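PDB 6EU6: ammonium transporter from Kuenenia stuttgartiensis, which probably senses ammonium and passes the signal across the membrane to a histidine kinase, as a sensor member of the ammonium transporter family. Local coordinates for residues 12-17 with 93-98; 18-23 with 101-106; 72-77 with 153-158; 63-68 with 135-140. All coordinates share one frame; numbering follows the deposited sequence.

Contact 1 of 4, residues 12-17 with 93-98; sequences WVIMAA and SYSFFF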
loop_
_atom_site.group_PDB
_atom_site.type_symbol
_atom_site.label_atom_id
_atom_site.label_comp_id
_atom_site.label_asym_id
_atom_site.label_seq_id
_atom_site.Cartn_x
_atom_site.Cartn_y
_atom_site.Cartn_z
ATOM N N TRP A 12 -2.041 14.496 -9.751
ATOM C CA TRP A 12 -3.086 13.503 -9.518
ATOM C C TRP A 12 -2.885 12.292 -10.452
ATOM O O TRP A 12 -2.892 11.127 -10.005
ATOM C CB TRP A 12 -4.461 14.084 -9.656
ATOM C CG TRP A 12 -5.588 13.043 -9.635
ATOM C CD1 TRP A 12 -6.624 12.942 -10.523
ATOM C CD2 TRP A 12 -5.777 11.973 -8.689
ATOM N NE1 TRP A 12 -7.425 11.903 -10.207
ATOM C CE2 TRP A 12 -6.953 11.296 -9.072
ATOM C CE3 TRP A 12 -5.046 11.509 -7.553
ATOM C CZ2 TRP A 12 -7.436 10.165 -8.377
ATOM C CZ3 TRP A 12 -5.518 10.373 -6.855
ATOM C CH2 TRP A 12 -6.728 9.723 -7.278
ATOM N N VAL A 13 -2.641 12.544 -11.742
ATOM C CA VAL A 13 -2.515 11.455 -12.689
ATOM C C VAL A 13 -1.368 10.548 -12.276
ATOM O O VAL A 13 -1.463 9.335 -12.370
ATOM C CB VAL A 13 -2.414 11.988 -14.123
ATOM C CG1 VAL A 13 -2.050 10.898 -15.102
ATOM C CG2 VAL A 13 -3.769 12.597 -14.520
ATOM N N ILE A 14 -0.258 11.131 -11.831
ATOM C CA ILE A 14 0.918 10.320 -11.477
ATOM C C ILE A 14 0.675 9.562 -10.171
ATOM O O ILE A 14 1.010 8.375 -10.051
ATOM C CB ILE A 14 2.260 11.143 -11.533
ATOM C CG1 ILE A 14 3.427 10.271 -11.822
ATOM C CG2 ILE A 14 2.518 11.806 -10.219
ATOM C CD1 ILE A 14 3.527 9.729 -13.215
ATOM N N MET A 15 0.008 10.197 -9.226
ATOM C CA MET A 15 -0.374 9.489 -7.982
ATOM C C MET A 15 -1.302 8.287 -8.285
ATOM O O MET A 15 -1.109 7.169 -7.789
ATOM C CB MET A 15 -1.042 10.431 -6.979
ATOM C CG MET A 15 -0.143 10.974 -5.869
ATOM S SD MET A 15 0.625 9.585 -4.865
ATOM C CE MET A 15 -0.379 8.114 -4.827
ATOM N N ALA A 16 -2.326 8.535 -9.084
ATOM C CA ALA A 16 -3.238 7.484 -9.527
ATOM C C ALA A 16 -2.490 6.405 -10.232
ATOM O O ALA A 16 -2.783 5.234 -10.039
ATOM C CB ALA A 16 -4.312 8.076 -10.425
ATOM N N ALA A 17 -1.521 6.766 -11.057
ATOM C CA ALA A 17 -0.786 5.760 -11.765
ATOM C C ALA A 17 -0.013 4.837 -10.792
ATOM O O ALA A 17 0.091 3.604 -10.978
ATOM C CB ALA A 17 0.155 6.381 -12.776
ATOM N N SER A 93 1.866 14.786 -20.905
ATOM C CA SER A 93 3.056 14.076 -21.359
ATOM C C SER A 93 3.467 12.768 -20.665
ATOM O O SER A 93 2.800 11.798 -20.781
ATOM C CB SER A 93 4.227 15.046 -21.479
ATOM O OG SER A 93 4.661 15.521 -20.250
ATOM N N TYR A 94 4.551 12.793 -19.921
ATOM C CA TYR A 94 5.036 11.609 -19.248
ATOM C C TYR A 94 4.069 11.022 -18.237
ATOM O O TYR A 94 4.021 9.847 -18.101
ATOM C CB TYR A 94 6.367 11.874 -18.590
ATOM C CG TYR A 94 7.391 12.284 -19.567
ATOM C CD1 TYR A 94 7.958 11.370 -20.393
ATOM C CD2 TYR A 94 7.733 13.594 -19.707
ATOM C CE1 TYR A 94 8.884 11.744 -21.316
ATOM C CE2 TYR A 94 8.663 13.978 -20.621
ATOM C CZ TYR A 94 9.221 13.046 -21.424
ATOM O OH TYR A 94 10.137 13.420 -22.330
ATOM N N SER A 95 3.328 11.864 -17.548
ATOM C CA SER A 95 2.365 11.410 -16.573
ATOM C C SER A 95 1.300 10.563 -17.257
ATOM O O SER A 95 0.993 9.505 -16.822
ATOM C CB SER A 95 1.790 12.598 -15.835
ATOM O OG SER A 95 2.842 13.339 -15.285
ATOM N N PHE A 96 0.758 11.079 -18.343
ATOM C CA PHE A 96 -0.209 10.356 -19.159
ATOM C C PHE A 96 0.411 9.059 -19.627
ATOM O O PHE A 96 -0.219 8.012 -19.620
ATOM C CB PHE A 96 -0.586 11.180 -20.363
ATOM C CG PHE A 96 -1.595 10.524 -21.231
ATOM C CD1 PHE A 96 -2.954 10.590 -20.930
ATOM C CD2 PHE A 96 -1.195 9.817 -22.341
ATOM C CE1 PHE A 96 -3.886 9.988 -21.784
ATOM C CE2 PHE A 96 -2.114 9.188 -23.185
ATOM C CZ PHE A 96 -3.466 9.295 -22.918
ATOM N N PHE A 97 1.644 9.128 -20.117
ATOM C CA PHE A 97 2.317 7.958 -20.642
ATOM C C PHE A 97 2.441 6.841 -19.565
ATOM O O PHE A 97 2.141 5.668 -19.847
ATOM C CB PHE A 97 3.697 8.344 -21.121
ATOM C CG PHE A 97 4.364 7.305 -21.930
ATOM C CD1 PHE A 97 5.115 6.324 -21.350
ATOM C CD2 PHE A 97 4.316 7.370 -23.312
ATOM C CE1 PHE A 97 5.756 5.359 -22.100
ATOM C CE2 PHE A 97 4.997 6.439 -24.066
ATOM C CZ PHE A 97 5.694 5.402 -23.454
ATOM N N PHE A 98 2.806 7.224 -18.338
ATOM C CA PHE A 98 3.012 6.223 -17.330
ATOM C C PHE A 98 1.683 5.638 -16.869
ATOM O O PHE A 98 1.593 4.429 -16.618
ATOM C CB PHE A 98 3.797 6.789 -16.139
ATOM C CG PHE A 98 4.117 5.746 -15.096
ATOM C CD1 PHE A 98 4.779 4.559 -15.437
ATOM C CD2 PHE A 98 3.656 5.881 -13.809
ATOM C CE1 PHE A 98 4.996 3.549 -14.511
ATOM C CE2 PHE A 98 3.887 4.877 -12.865
ATOM C CZ PHE A 98 4.566 3.722 -13.212
#
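Two torsions bring Ile14 and Phe98 together: Phe98 carries CG anti to its backbone N (chi1 -176°), and in Ile14 a chi2 of 72° turns CD1 toward the facing helix. The two side chains then cross at about a right angle, with Ile14 CD1 3.9 Å from Phe98 CD2. The same methyl rests against the backbone, 3.9 Å from Ser95 CA. One turn further on, Ala17 CB comes within 3.7 Å of Phe98 CD2, so a single corner of the ring receives both residues. At the other end Val13 points CG1 at the Ser95 carbonyl, 3.8 Å from its O. Short Ser95 faces Ile14 where the backbones come nearest, CA to CA 5.4 Å. Its hydroxyl hydrogen-bonds ND1 of His10, a turn earlier on helix 2-34, and so ties the two helices just outside the segments. Phe98 also meets Phe221 of the second subunit edge-to-face. The axes of the two short segments approach to 8.7 Å at 24°, with no hydrogen bond between the segments. Such a buried, apolar, nearly parallel pairing of membrane helices, packed against a neighbouring subunit, belongs to the helical bundle of the trimeric ammonium transporter fold.

Contact 2 of 4, residues 18-23 with 101-106; sequences CMVFLM and MVFAST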
loop_
_atom_site.group_PDB
_atom_site.type_symbol
_atom_site.label_atom_id
_atom_site.label_comp_id
_atom_site.label_asym_id
_atom_site.label_seq_id
_atom_site.Cartn_x
_atom_site.Cartn_y
_atom_site.Cartn_z
ATOM N N CYS A 18 0.557 5.434 -9.793
ATOM C CA CYS A 18 1.267 4.671 -8.798
ATOM C C CYS A 18 0.280 3.752 -8.041
ATOM O O CYS A 18 0.620 2.616 -7.692
ATOM C CB CYS A 18 1.984 5.571 -7.798
ATOM S SG CYS A 18 3.323 6.544 -8.521
ATOM N N MET A 19 -0.935 4.225 -7.787
ATOM C CA MET A 19 -1.912 3.355 -7.120
ATOM C C MET A 19 -2.242 2.155 -8.022
ATOM O O MET A 19 -2.432 1.019 -7.570
ATOM C CB MET A 19 -3.191 4.140 -6.769
ATOM C CG MET A 19 -2.992 5.249 -5.807
ATOM S SD MET A 19 -4.356 6.383 -5.608
ATOM C CE MET A 19 -5.587 5.302 -4.833
ATOM N N VAL A 20 -2.398 2.420 -9.301
ATOM C CA VAL A 20 -2.619 1.335 -10.278
ATOM C C VAL A 20 -1.437 0.386 -10.407
ATOM O O VAL A 20 -1.586 -0.849 -10.524
ATOM C CB VAL A 20 -2.963 1.922 -11.671
ATOM C CG1 VAL A 20 -3.079 0.801 -12.709
ATOM C CG2 VAL A 20 -4.285 2.711 -11.576
ATOM N N PHE A 21 -0.212 0.914 -10.271
ATOM C CA PHE A 21 0.939 0.006 -10.214
ATOM C C PHE A 21 0.780 -1.006 -9.064
ATOM O O PHE A 21 1.114 -2.180 -9.160
ATOM C CB PHE A 21 2.271 0.798 -10.040
ATOM C CG PHE A 21 3.444 -0.085 -9.942
ATOM C CD1 PHE A 21 4.097 -0.533 -11.089
ATOM C CD2 PHE A 21 3.900 -0.495 -8.715
ATOM C CE1 PHE A 21 5.235 -1.346 -10.976
ATOM C CE2 PHE A 21 5.007 -1.340 -8.608
ATOM C CZ PHE A 21 5.658 -1.781 -9.740
ATOM N N LEU A 22 0.299 -0.504 -7.945
ATOM C CA LEU A 22 0.133 -1.337 -6.763
ATOM C C LEU A 22 -0.936 -2.455 -6.935
ATOM O O LEU A 22 -0.843 -3.483 -6.261
ATOM C CB LEU A 22 -0.267 -0.465 -5.567
ATOM C CG LEU A 22 0.034 -1.062 -4.205
ATOM C CD1 LEU A 22 1.510 -1.276 -4.037
ATOM C CD2 LEU A 22 -0.473 -0.113 -3.132
ATOM N N MET A 23 -1.825 -2.298 -7.911
ATOM C CA MET A 23 -2.692 -3.395 -8.332
ATOM C C MET A 23 -1.901 -4.572 -8.810
ATOM O O MET A 23 -2.351 -5.669 -8.711
ATOM C CB MET A 23 -3.666 -2.940 -9.406
ATOM C CG MET A 23 -4.647 -1.932 -8.888
ATOM S SD MET A 23 -5.716 -1.303 -10.206
ATOM C CE MET A 23 -6.865 -2.642 -10.509
ATOM N N MET A 101 0.762 3.214 -19.294
ATOM C CA MET A 101 1.577 2.023 -19.174
ATOM C C MET A 101 1.038 1.072 -18.105
ATOM O O MET A 101 0.983 -0.137 -18.306
ATOM C CB MET A 101 3.055 2.388 -18.862
ATOM C CG MET A 101 3.978 1.198 -18.730
ATOM S SD MET A 101 5.684 1.746 -18.380
ATOM C CE MET A 101 6.043 2.282 -20.041
ATOM N N VAL A 102 0.688 1.622 -16.938
ATOM C CA VAL A 102 0.203 0.736 -15.900
ATOM C C VAL A 102 -1.201 0.163 -16.265
ATOM O O VAL A 102 -1.555 -0.925 -15.833
ATOM C CB VAL A 102 0.267 1.368 -14.488
ATOM C CG1 VAL A 102 1.727 1.677 -14.136
ATOM C CG2 VAL A 102 -0.560 2.618 -14.353
ATOM N N PHE A 103 -2.023 0.916 -17.005
ATOM C CA PHE A 103 -3.222 0.295 -17.637
ATOM C C PHE A 103 -2.881 -0.936 -18.487
ATOM O O PHE A 103 -3.494 -1.990 -18.371
ATOM C CB PHE A 103 -4.008 1.366 -18.433
ATOM C CG PHE A 103 -4.990 2.141 -17.612
ATOM C CD1 PHE A 103 -4.694 2.512 -16.317
ATOM C CD2 PHE A 103 -6.175 2.558 -18.158
ATOM C CE1 PHE A 103 -5.593 3.222 -15.555
ATOM C CE2 PHE A 103 -7.109 3.215 -17.375
ATOM C CZ PHE A 103 -6.807 3.576 -16.089
ATOM N N ALA A 104 -1.859 -0.819 -19.333
ATOM C CA ALA A 104 -1.459 -1.918 -20.177
ATOM C C ALA A 104 -0.984 -3.096 -19.311
ATOM O O ALA A 104 -1.306 -4.235 -19.632
ATOM C CB ALA A 104 -0.347 -1.529 -21.173
ATOM N N SER A 105 -0.229 -2.824 -18.235
ATOM C CA SER A 105 0.194 -3.869 -17.372
ATOM C C SER A 105 -0.972 -4.602 -16.708
ATOM O O SER A 105 -0.840 -5.806 -16.369
ATOM C CB SER A 105 1.128 -3.314 -16.304
ATOM O OG SER A 105 2.301 -2.805 -16.962
ATOM N N THR A 106 -2.000 -3.850 -16.382
ATOM C CA THR A 106 -3.273 -4.431 -15.845
ATOM C C THR A 106 -3.904 -5.412 -16.850
ATOM O O THR A 106 -4.257 -6.524 -16.550
ATOM C CB THR A 106 -4.249 -3.338 -15.448
ATOM O OG1 THR A 106 -3.588 -2.405 -14.603
ATOM C CG2 THR A 106 -5.401 -3.877 -14.696
HETATM O O HOH W 1 -1.933 -2.713 -12.368
#
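Val20 and Val102 supply the apolar centre of this contact. Val20 CG1 lies 3.5 Å from Val102 CG2, a tight methyl-to-methyl approach, and the two side chains cross obliquely. Val102 holds CG2 between its backbone N and carbonyl carbon, the crowded position, which brings CG2 to Val20 CG1 and leaves CG1 to meet Phe21. Two aromatic residues border the pair. Val20 CG2 approaches the edge of the Phe103 ring, near its plane, 4.2 Å from CE1; Val102 CG1 likewise lies near the plane of the Phe21 ring at its edge, 4.2 Å from Phe21 CB.

The polar part centres on Thr106, whose side chain crosses that of Val20 at about a right angle. Its OG1, beside its own backbone N, donates to Val102 O at 2.8 Å, tilted 24° from the carbonyl plane. Thr106 N reaches the same oxygen from the opposite face, so two donors grip it. A water then joins the helices, donating to Val20 O at 2.6 Å and to Thr106 OG1 at 2.8 Å. Val20 O also accepts from Met23 N, whose bond to Met19 O is weak.

Around this core, Phe103 stacks on Phe223, a pair that probably corresponds to the phenylalanine gate of Amt transporters, and Thr106 touches His171. The chemistry implies a division of labour: close methyl packing fills the interface, while one directed chain, water to Thr106 OG1 to Val102 O, satisfies buried polar atoms and links the helices without any direct hydrogen bond between them.

Contact 3 of 4, residues 72-77 with 153-158; sequences MGLIGI and TGWLKE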
loop_
_atom_site.group_PDB
_atom_site.type_symbol
_atom_site.label_atom_id
_atom_site.label_comp_id
_atom_site.label_asym_id
_atom_site.label_seq_id
_atom_site.Cartn_x
_atom_site.Cartn_y
_atom_site.Cartn_z
ATOM N N MET A 72 -6.026 6.169 -40.275
ATOM C CA MET A 72 -7.404 5.763 -40.601
ATOM C C MET A 72 -8.277 5.317 -39.428
ATOM O O MET A 72 -9.250 4.609 -39.658
ATOM C CB MET A 72 -7.364 4.636 -41.619
ATOM C CG MET A 72 -6.500 5.016 -42.820
ATOM S SD MET A 72 -7.087 4.355 -44.374
ATOM C CE MET A 72 -6.854 2.582 -44.224
ATOM N N GLY A 73 -7.985 5.794 -38.206
ATOM C CA GLY A 73 -8.705 5.365 -37.030
ATOM C C GLY A 73 -8.466 3.924 -36.680
ATOM O O GLY A 73 -9.180 3.398 -35.854
ATOM N N LEU A 74 -7.427 3.310 -37.253
ATOM C CA LEU A 74 -7.118 1.921 -37.080
ATOM C C LEU A 74 -5.908 1.596 -36.201
ATOM O O LEU A 74 -5.885 0.543 -35.565
ATOM C CB LEU A 74 -6.876 1.243 -38.453
ATOM C CG LEU A 74 -8.140 1.142 -39.338
ATOM C CD1 LEU A 74 -7.712 0.740 -40.762
ATOM C CD2 LEU A 74 -9.141 0.135 -38.798
ATOM N N ILE A 75 -4.882 2.418 -36.256
ATOM C CA ILE A 75 -3.636 2.138 -35.553
ATOM C C ILE A 75 -2.806 3.412 -35.559
ATOM O O ILE A 75 -2.868 4.237 -36.499
ATOM C CB ILE A 75 -2.850 0.974 -36.173
ATOM C CG1 ILE A 75 -1.733 0.477 -35.232
ATOM C CG2 ILE A 75 -2.197 1.409 -37.511
ATOM C CD1 ILE A 75 -1.215 -0.864 -35.658
ATOM N N GLY A 76 -2.083 3.607 -34.470
ATOM C CA GLY A 76 -1.211 4.741 -34.298
ATOM C C GLY A 76 0.119 4.532 -34.973
ATOM O O GLY A 76 0.588 3.410 -35.005
ATOM N N ILE A 77 0.770 5.575 -35.455
ATOM C CA ILE A 77 2.009 5.318 -36.244
ATOM C C ILE A 77 3.205 6.139 -35.851
ATOM O O ILE A 77 4.206 6.161 -36.555
ATOM C CB ILE A 77 1.751 5.447 -37.773
ATOM C CG1 ILE A 77 1.442 6.911 -38.169
ATOM C CG2 ILE A 77 0.645 4.498 -38.223
ATOM C CD1 ILE A 77 1.159 7.128 -39.642
ATOM N N THR A 153 -9.192 10.427 -34.165
ATOM C CA THR A 153 -9.989 9.536 -33.378
ATOM C C THR A 153 -9.829 8.095 -33.835
ATOM O O THR A 153 -9.304 7.799 -34.904
ATOM C CB THR A 153 -11.461 9.968 -33.427
ATOM O OG1 THR A 153 -12.175 9.272 -32.426
ATOM C CG2 THR A 153 -12.095 9.639 -34.785
ATOM N N GLY A 154 -10.272 7.174 -33.002
ATOM C CA GLY A 154 -10.269 5.797 -33.373
ATOM C C GLY A 154 -11.653 5.536 -33.906
ATOM O O GLY A 154 -12.629 6.224 -33.522
ATOM N N TRP A 155 -11.773 4.506 -34.729
ATOM C CA TRP A 155 -13.038 4.308 -35.423
ATOM C C TRP A 155 -14.164 3.991 -34.467
ATOM O O TRP A 155 -15.258 4.413 -34.699
ATOM C CB TRP A 155 -12.923 3.265 -36.559
ATOM C CG TRP A 155 -12.740 1.829 -36.144
ATOM C CD1 TRP A 155 -11.577 1.202 -35.929
ATOM C CD2 TRP A 155 -13.769 0.853 -35.938
ATOM N NE1 TRP A 155 -11.815 -0.092 -35.551
ATOM C CE2 TRP A 155 -13.150 -0.327 -35.557
ATOM C CE3 TRP A 155 -15.175 0.908 -35.934
ATOM C CZ2 TRP A 155 -13.861 -1.466 -35.224
ATOM C CZ3 TRP A 155 -15.880 -0.201 -35.618
ATOM C CH2 TRP A 155 -15.221 -1.384 -35.250
ATOM N N LEU A 156 -13.913 3.227 -33.389
ATOM C CA LEU A 156 -14.976 2.911 -32.453
ATOM C C LEU A 156 -15.476 4.108 -31.658
ATOM O O LEU A 156 -16.692 4.310 -31.451
ATOM C CB LEU A 156 -14.584 1.812 -31.471
ATOM C CG LEU A 156 -14.990 0.402 -31.739
ATOM C CD1 LEU A 156 -14.399 -0.467 -30.604
ATOM C CD2 LEU A 156 -16.510 0.271 -31.835
ATOM N N LYS A 157 -14.547 4.898 -31.196
ATOM C CA LYS A 157 -14.885 6.162 -30.568
ATOM C C LYS A 157 -15.707 7.092 -31.513
ATOM O O LYS A 157 -16.721 7.705 -31.107
ATOM C CB LYS A 157 -13.627 6.864 -30.146
ATOM C CG LYS A 157 -13.848 8.280 -29.664
ATOM C CD LYS A 157 -14.813 8.409 -28.489
ATOM C CE LYS A 157 -14.205 7.870 -27.186
ATOM N NZ LYS A 157 -15.208 7.766 -26.115
ATOM N N GLU A 158 -15.283 7.138 -32.768
ATOM C CA GLU A 158 -16.001 7.880 -33.826
ATOM C C GLU A 158 -17.484 7.456 -33.865
ATOM O O GLU A 158 -18.376 8.285 -33.982
ATOM C CB GLU A 158 -15.331 7.603 -35.158
ATOM C CG GLU A 158 -16.062 8.219 -36.332
ATOM C CD GLU A 158 -15.969 9.692 -36.239
ATOM O OE1 GLU A 158 -14.828 10.156 -36.213
ATOM O OE2 GLU A 158 -17.007 10.370 -36.128
#
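Gly73 and Gly154 come together backbone to backbone, their CA atoms 4.0 Å apart. The approach depends on Gly73, where a beta carbon would press on Trp155 N; its positive phi (67°) also favours glycine. The Gly73 carbonyl is directed at the start of the short helix 155-158. There Trp155 N donates to Gly73 O at 3.0 Å, with an N-H...O angle of 149°; the donor lies in the carbonyl plane, on a lone pair. Gly154 is the N-cap, so the first N-H group of the helix is taken up by an oxygen from a distant part of the chain. A second, weaker link runs in the reverse sense, a CA-H...O contact from Gly73 CA to Thr153 O at 3.3 Å.

The Trp155 side chain follows the same oxygen. With CG between the backbone N and the carbonyl carbon (chi1 70°), the ring presents its edge to Gly73 O, which lies in the ring plane 3.3 Å from CD1. Leu74 CD2 adds an apolar touch at 3.9 Å from that same Trp155 CD1.

At the start of the helix, the N-cap Gly154 O accepts both Glu158 N and, at 3.3 Å, Thr153 OG1. Leu74 and Ile75 both face Tyr71, a classic beta bulge in the hairpin of strands 70-71 and 75-76. This hairpin and the helical turn meet beside the end of helix 121-144, where Trp142 bonds Leu74 O through NE1 and its ring meets that of Trp155.

Contact 4 of 4, residues 63-68 with 135-140; sequences FGFMFG and IYPIFG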
loop_
_atom_site.group_PDB
_atom_site.type_symbol
_atom_site.label_atom_id
_atom_site.label_comp_id
_atom_site.label_asym_id
_atom_site.label_seq_id
_atom_site.Cartn_x
_atom_site.Cartn_y
_atom_site.Cartn_z
ATOM N N PHE A 63 2.394 2.045 -26.702
ATOM C CA PHE A 63 1.875 3.366 -26.559
ATOM C C PHE A 63 1.699 4.006 -27.963
ATOM O O PHE A 63 0.721 4.722 -28.200
ATOM C CB PHE A 63 2.761 4.230 -25.685
ATOM C CG PHE A 63 2.203 5.612 -25.431
ATOM C CD1 PHE A 63 1.332 5.848 -24.352
ATOM C CD2 PHE A 63 2.523 6.700 -26.269
ATOM C CE1 PHE A 63 0.808 7.091 -24.118
ATOM C CE2 PHE A 63 1.954 7.928 -26.075
ATOM C CZ PHE A 63 1.110 8.160 -24.981
ATOM N N GLY A 64 2.652 3.780 -28.865
ATOM C CA GLY A 64 2.565 4.413 -30.177
ATOM C C GLY A 64 1.385 3.894 -30.984
ATOM O O GLY A 64 0.588 4.667 -31.482
ATOM N N PHE A 65 1.236 2.585 -31.015
ATOM C CA PHE A 65 0.107 1.972 -31.699
ATOM C C PHE A 65 -1.212 2.480 -31.155
ATOM O O PHE A 65 -2.182 2.644 -31.911
ATOM C CB PHE A 65 0.111 0.466 -31.570
ATOM C CG PHE A 65 1.109 -0.252 -32.435
ATOM C CD1 PHE A 65 1.729 0.341 -33.530
ATOM C CD2 PHE A 65 1.395 -1.582 -32.181
ATOM C CE1 PHE A 65 2.648 -0.360 -34.320
ATOM C CE2 PHE A 65 2.257 -2.310 -33.005
ATOM C CZ PHE A 65 2.914 -1.691 -34.091
ATOM N N MET A 66 -1.273 2.705 -29.843
ATOM C CA MET A 66 -2.512 3.040 -29.174
ATOM C C MET A 66 -2.874 4.540 -29.308
ATOM O O MET A 66 -4.017 4.906 -29.549
ATOM C CB MET A 66 -2.388 2.715 -27.675
ATOM C CG MET A 66 -3.716 2.880 -26.916
ATOM S SD MET A 66 -3.671 1.764 -25.451
ATOM C CE MET A 66 -5.232 2.211 -24.626
ATOM N N PHE A 67 -1.889 5.395 -29.110
ATOM C CA PHE A 67 -2.135 6.827 -28.990
ATOM C C PHE A 67 -1.424 7.716 -30.038
ATOM O O PHE A 67 -1.693 8.934 -30.067
ATOM C CB PHE A 67 -1.723 7.310 -27.583
ATOM C CG PHE A 67 -2.635 6.797 -26.503
ATOM C CD1 PHE A 67 -3.978 7.246 -26.402
ATOM C CD2 PHE A 67 -2.193 5.853 -25.618
ATOM C CE1 PHE A 67 -4.824 6.698 -25.420
ATOM C CE2 PHE A 67 -3.003 5.377 -24.604
ATOM C CZ PHE A 67 -4.325 5.762 -24.532
ATOM N N GLY A 68 -0.525 7.134 -30.836
ATOM C CA GLY A 68 0.180 7.895 -31.835
ATOM C C GLY A 68 -0.735 8.283 -33.014
ATOM O O GLY A 68 -1.958 8.065 -33.016
ATOM N N ILE A 135 -2.700 -6.817 -29.429
ATOM C CA ILE A 135 -4.146 -6.868 -29.093
ATOM C C ILE A 135 -4.573 -5.620 -28.347
ATOM O O ILE A 135 -5.492 -4.893 -28.783
ATOM C CB ILE A 135 -4.516 -8.148 -28.304
ATOM C CG1 ILE A 135 -4.184 -9.391 -29.139
ATOM C CG2 ILE A 135 -5.958 -8.141 -27.853
ATOM C CD1 ILE A 135 -4.453 -10.674 -28.406
ATOM N N TYR A 136 -3.901 -5.355 -27.207
ATOM C CA TYR A 136 -4.364 -4.239 -26.337
ATOM C C TYR A 136 -4.238 -2.854 -26.978
ATOM O O TYR A 136 -5.214 -2.064 -26.982
ATOM C CB TYR A 136 -3.646 -4.322 -24.951
ATOM C CG TYR A 136 -3.932 -3.176 -24.093
ATOM C CD1 TYR A 136 -5.130 -3.082 -23.429
ATOM C CD2 TYR A 136 -3.034 -2.115 -24.012
ATOM C CE1 TYR A 136 -5.430 -1.971 -22.673
ATOM C CE2 TYR A 136 -3.321 -0.960 -23.266
ATOM C CZ TYR A 136 -4.527 -0.905 -22.564
ATOM O OH TYR A 136 -4.828 0.198 -21.761
ATOM N N PRO A 137 -3.045 -2.491 -27.447
ATOM C CA PRO A 137 -2.948 -1.137 -27.924
ATOM C C PRO A 137 -3.731 -0.837 -29.268
ATOM O O PRO A 137 -4.161 0.278 -29.470
ATOM C CB PRO A 137 -1.434 -0.942 -28.163
ATOM C CG PRO A 137 -0.936 -2.312 -28.483
ATOM C CD PRO A 137 -1.818 -3.272 -27.674
ATOM N N ILE A 138 -3.930 -1.827 -30.119
ATOM C CA ILE A 138 -4.710 -1.578 -31.351
ATOM C C ILE A 138 -6.199 -1.394 -31.043
ATOM O O ILE A 138 -6.787 -0.398 -31.440
ATOM C CB ILE A 138 -4.472 -2.690 -32.399
ATOM C CG1 ILE A 138 -3.048 -2.568 -32.912
ATOM C CG2 ILE A 138 -5.480 -2.557 -33.549
ATOM C CD1 ILE A 138 -2.515 -3.786 -33.658
ATOM N N PHE A 139 -6.786 -2.294 -30.261
ATOM C CA PHE A 139 -8.135 -2.003 -29.709
ATOM C C PHE A 139 -8.197 -0.701 -28.943
ATOM O O PHE A 139 -9.149 0.056 -29.069
ATOM C CB PHE A 139 -8.735 -3.155 -28.872
ATOM C CG PHE A 139 -10.173 -2.930 -28.505
ATOM C CD1 PHE A 139 -10.516 -2.193 -27.355
ATOM C CD2 PHE A 139 -11.208 -3.365 -29.328
ATOM C CE1 PHE A 139 -11.868 -1.933 -27.042
ATOM C CE2 PHE A 139 -12.571 -3.087 -29.019
ATOM C CZ PHE A 139 -12.884 -2.392 -27.863
ATOM N N GLY A 140 -7.149 -0.391 -28.209
ATOM C CA GLY A 140 -7.125 0.841 -27.468
ATOM C C GLY A 140 -7.184 2.050 -28.387
ATOM O O GLY A 140 -7.742 3.071 -28.027
#
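Met66 and Tyr136 form the dense side of this contact. Met66 sets CG anti to its backbone N (chi1 -173°), and the chain beyond runs extended toward Tyr136 and Gly140. SD comes within 3.5 Å of Tyr136 CE2 in a Met-aromatic contact; it lies 4.4 Å from the ring centroid, 46° off the normal, and so oblique to the ring. The methyl CE ends 3.5 Å from Tyr136 OH and 3.7 Å from Gly140 CA, so close that a beta carbon on Gly140 would clash with it. The backbones also come close: Met66 CA makes a CA-H...O contact with Pro137 O at 3.2 Å.

Phe65 makes the looser side. It is partly exposed, and its side chain touches Pro137 through CB, 4.0 Å from Pro137 CB, with Pro137 CG near the ring plane at the edge. Pro137 itself kinks its helix, since its N gives no bond to the preceding turn.

The short axes pass 7.2 Å apart at 22°, where helix 40-67 ends beside helix 121-144. Tyr136 carries the contact on to Phe103 of helix 93-114, Met66 O accepts a hydrogen bond from His141 ND1, and Phe65 is joined by backbone bonding to Gly76 in strand 75-76.

From the N terminus, helix 2-34 supplies the first halves of contacts 1 and 2, helix 40-67 that of contact 4, and the following hairpin that of contact 3. The second halves come in the same order along helices 93-114, 121-144 and 155-158, so each contact closes a loop of some 66 to 77 residues and every pair crosses; none nests. Contacts 1 and 2 share one pair of helices, facing the second subunit. Contact 3 joins the hairpin to helix 155-158, contact 4 the end of helix 40-67 to helix 121-144; they touch through Gly76 with Phe65 and Ile75 with Ile138. Helix 93-114 connects the two groups: Phe96 and Phe97 meet Phe63, and Phe103 meets Tyr136.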